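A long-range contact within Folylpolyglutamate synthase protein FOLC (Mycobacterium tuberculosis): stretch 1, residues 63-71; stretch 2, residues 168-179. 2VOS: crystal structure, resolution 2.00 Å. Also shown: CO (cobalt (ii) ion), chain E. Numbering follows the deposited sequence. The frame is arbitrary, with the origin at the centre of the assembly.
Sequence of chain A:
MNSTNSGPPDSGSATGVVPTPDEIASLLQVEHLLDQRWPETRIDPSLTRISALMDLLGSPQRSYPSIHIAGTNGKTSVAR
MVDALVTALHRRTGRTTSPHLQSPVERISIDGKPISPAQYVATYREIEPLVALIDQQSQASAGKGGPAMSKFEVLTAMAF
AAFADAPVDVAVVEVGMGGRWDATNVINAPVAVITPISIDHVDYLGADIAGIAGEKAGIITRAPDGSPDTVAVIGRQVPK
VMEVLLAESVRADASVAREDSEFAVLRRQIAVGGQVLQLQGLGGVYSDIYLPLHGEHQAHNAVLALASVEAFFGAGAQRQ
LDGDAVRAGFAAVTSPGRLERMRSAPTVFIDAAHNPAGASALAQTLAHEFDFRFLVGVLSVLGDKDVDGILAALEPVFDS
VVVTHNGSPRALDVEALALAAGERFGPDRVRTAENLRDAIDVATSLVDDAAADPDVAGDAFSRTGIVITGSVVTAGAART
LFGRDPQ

Stretch 1 63-71: SYPSIHIAG
Stretch 2 (168-179) VDVAVVEVGMGG

Two neighbouring parallel β-strands, 66-70 and 170-174, join these stretches through a backbone ladder flanked by mostly apolar side chains, with S66, H68 and E174 among them. The strand axes run 12° apart and approach to 4.6 Å; S66 pairs with A171, I67 with V172, H68 with V173 and I69 with E174 (CA-CA 4.5 to 4.9 Å). Phi/psi stay extended, phi from -147° at V170 to -93° at E174 and psi from 116° at V173 to 168° at A70. Because the strands are parallel, I67 and I69 each hydrogen-bond to the residues on either side of their partners: I67 N to A171 O, V173 N to I67 O and I69 N to V173 O (each 2.8 Å), then V175 N to I69 O (2.9 Å). P65, lacking an N-H, still accepts from A171 N at its O (3.0 Å).

I67, I69, V172 and E174 share one face. I69 (m, t) brings CD1 to 3.6 Å from CG1 of V172 (t), branched chains that suit extended backbone. E174 (t, t, chi3 4°) extends OE2 to cobalt at 2.2 Å, its carboxylate a natural metal ligand. S66, H68, A171 and V173 occupy the other face, where small A171 CB lies 3.6 Å from S66 OG (m) and 3.7 Å from Y64 CD1 (chi1 35°, chi2 80°). H68 (t, chi2 -175°) sets CD2 3.2 Å from V173 O, at its ring edge, where a polarised C-H tolerates a close carbonyl. Water 1 accepts from G71 N (3.0 Å) and donates to G178 O (2.7 Å).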

# COMPACT_ATOMS: atom_id res chain seq x y z
N SER A 63 19.30 -13.41 -6.18
CA SER A 63 19.16 -14.72 -6.86
C SER A 63 17.81 -14.85 -7.60
O SER A 63 17.55 -15.90 -8.19
CB SER A 63 19.30 -15.89 -5.86
OG SER A 63 18.26 -15.84 -4.83
N TYR A 64 17.05 -13.77 -7.71
CA TYR A 64 15.85 -13.74 -8.55
C TYR A 64 15.76 -12.30 -8.95
O TYR A 64 16.31 -11.42 -8.30
CB TYR A 64 14.58 -14.15 -7.73
CG TYR A 64 14.67 -13.64 -6.28
CD1 TYR A 64 14.38 -12.32 -5.94
CD2 TYR A 64 15.06 -14.49 -5.29
CE1 TYR A 64 14.51 -11.85 -4.63
CE2 TYR A 64 15.18 -14.06 -3.95
CZ TYR A 64 14.93 -12.77 -3.65
OH TYR A 64 15.04 -12.43 -2.34
N PRO A 65 15.08 -12.04 -10.05
CA PRO A 65 14.83 -10.65 -10.49
C PRO A 65 13.63 -10.11 -9.74
O PRO A 65 12.80 -10.93 -9.28
CB PRO A 65 14.46 -10.83 -11.97
CG PRO A 65 13.75 -12.14 -11.98
CD PRO A 65 14.58 -13.04 -11.01
N SER A 66 13.55 -8.79 -9.58
CA SER A 66 12.46 -8.14 -8.83
C SER A 66 11.82 -7.05 -9.64
O SER A 66 12.45 -6.43 -10.52
CB SER A 66 12.99 -7.43 -7.55
OG SER A 66 13.49 -8.33 -6.54
N ILE A 67 10.58 -6.74 -9.30
CA ILE A 67 9.95 -5.53 -9.76
C ILE A 67 9.71 -4.71 -8.49
O ILE A 67 9.12 -5.21 -7.51
CB ILE A 67 8.56 -5.89 -10.41
CG1 ILE A 67 8.78 -6.81 -11.63
CG2 ILE A 67 7.74 -4.64 -10.76
CD1 ILE A 67 7.46 -7.55 -12.03
N HIS A 68 10.19 -3.47 -8.51
CA HIS A 68 10.47 -2.69 -7.33
C HIS A 68 9.57 -1.47 -7.39
O HIS A 68 9.54 -0.74 -8.38
CB HIS A 68 11.96 -2.31 -7.30
CG HIS A 68 12.46 -1.88 -5.95
ND1 HIS A 68 13.74 -1.41 -5.74
CD2 HIS A 68 11.85 -1.89 -4.73
CE1 HIS A 68 13.89 -1.13 -4.45
NE2 HIS A 68 12.77 -1.43 -3.82
N ILE A 69 8.80 -1.23 -6.33
CA ILE A 69 7.74 -0.25 -6.43
C ILE A 69 7.84 0.86 -5.36
O ILE A 69 7.89 0.56 -4.15
CB ILE A 69 6.33 -0.96 -6.30
CG1 ILE A 69 6.16 -2.01 -7.44
CG2 ILE A 69 5.21 0.03 -6.26
CD1 ILE A 69 5.16 -3.16 -7.06
N ALA A 70 7.86 2.12 -5.81
CA ALA A 70 7.91 3.30 -4.90
C ALA A 70 6.82 4.24 -5.30
O ALA A 70 6.15 4.04 -6.34
CB ALA A 70 9.28 3.96 -4.96
N GLY A 71 6.53 5.23 -4.45
CA GLY A 71 5.54 6.24 -4.79
C GLY A 71 4.81 6.60 -3.53
O GLY A 71 5.16 6.09 -2.46
N VAL A 168 11.39 -18.50 -5.55
CA VAL A 168 10.44 -17.86 -6.44
C VAL A 168 11.08 -17.64 -7.83
O VAL A 168 12.30 -17.78 -7.99
CB VAL A 168 9.96 -16.50 -5.86
CG1 VAL A 168 9.36 -16.67 -4.43
CG2 VAL A 168 11.10 -15.49 -5.82
N ASP A 169 10.25 -17.36 -8.84
CA ASP A 169 10.76 -16.94 -10.17
C ASP A 169 10.93 -15.39 -10.22
O ASP A 169 11.82 -14.87 -10.91
CB ASP A 169 9.75 -17.32 -11.27
CG ASP A 169 9.61 -18.77 -11.43
OD1 ASP A 169 10.65 -19.44 -11.33
OD2 ASP A 169 8.47 -19.26 -11.67
N VAL A 170 10.06 -14.68 -9.51
CA VAL A 170 10.04 -13.21 -9.56
C VAL A 170 9.62 -12.66 -8.21
O VAL A 170 8.64 -13.15 -7.58
CB VAL A 170 8.96 -12.64 -10.58
CG1 VAL A 170 9.17 -11.11 -10.74
CG2 VAL A 170 9.06 -13.38 -11.97
N ALA A 171 10.31 -11.63 -7.75
CA ALA A 171 9.86 -10.99 -6.50
C ALA A 171 9.23 -9.63 -6.81
O ALA A 171 9.71 -8.89 -7.70
CB ALA A 171 11.01 -10.81 -5.53
N VAL A 172 8.20 -9.28 -6.04
CA VAL A 172 7.57 -8.00 -6.22
C VAL A 172 7.79 -7.25 -4.91
O VAL A 172 7.37 -7.72 -3.82
CB VAL A 172 6.01 -8.16 -6.40
CG1 VAL A 172 5.41 -6.76 -6.63
CG2 VAL A 172 5.72 -9.08 -7.59
N VAL A 173 8.47 -6.11 -4.98
CA VAL A 173 9.05 -5.57 -3.75
C VAL A 173 8.59 -4.14 -3.56
O VAL A 173 8.93 -3.25 -4.37
CB VAL A 173 10.58 -5.57 -3.85
CG1 VAL A 173 11.19 -4.90 -2.53
CG2 VAL A 173 11.10 -7.04 -4.06
N GLU A 174 7.84 -3.89 -2.49
CA GLU A 174 7.38 -2.54 -2.24
C GLU A 174 8.38 -1.83 -1.30
O GLU A 174 8.79 -2.38 -0.30
CB GLU A 174 6.01 -2.57 -1.55
CG GLU A 174 5.53 -1.26 -1.06
CD GLU A 174 4.13 -1.33 -0.41
OE1 GLU A 174 3.53 -2.41 -0.26
OE2 GLU A 174 3.62 -0.25 -0.07
N VAL A 175 8.73 -0.59 -1.62
CA VAL A 175 9.52 0.27 -0.72
C VAL A 175 8.80 0.47 0.63
O VAL A 175 7.57 0.62 0.68
CB VAL A 175 9.79 1.65 -1.47
CG1 VAL A 175 10.33 2.70 -0.57
CG2 VAL A 175 10.84 1.40 -2.56
N GLY A 176 9.56 0.41 1.73
CA GLY A 176 9.05 0.77 3.05
C GLY A 176 8.76 2.26 3.08
O GLY A 176 7.64 2.69 3.36
N MSE A 177 9.76 3.07 2.74
CA MSE A 177 9.53 4.51 2.75
C MSE A 177 10.57 5.17 1.82
O MSE A 177 11.72 4.71 1.80
CB MSE A 177 9.72 4.96 4.19
CG MSE A 177 9.76 6.38 4.46
SE MSE A 177 9.63 6.41 6.50
CE MSE A 177 7.67 6.45 6.62
N GLY A 178 10.19 6.21 1.06
CA GLY A 178 11.18 6.91 0.18
C GLY A 178 11.64 5.95 -0.92
O GLY A 178 10.82 5.49 -1.71
N GLY A 179 12.93 5.58 -0.95
CA GLY A 179 13.41 4.67 -1.99
C GLY A 179 14.90 4.57 -1.95
O GLY A 179 15.45 3.50 -1.66
CO CO E . 1.81 0.15 1.03
O HOH W 1 8.14 5.53 -1.91
O HOH W 2 2.71 1.85 2.02
O HOH W 3 0.02 0.42 2.10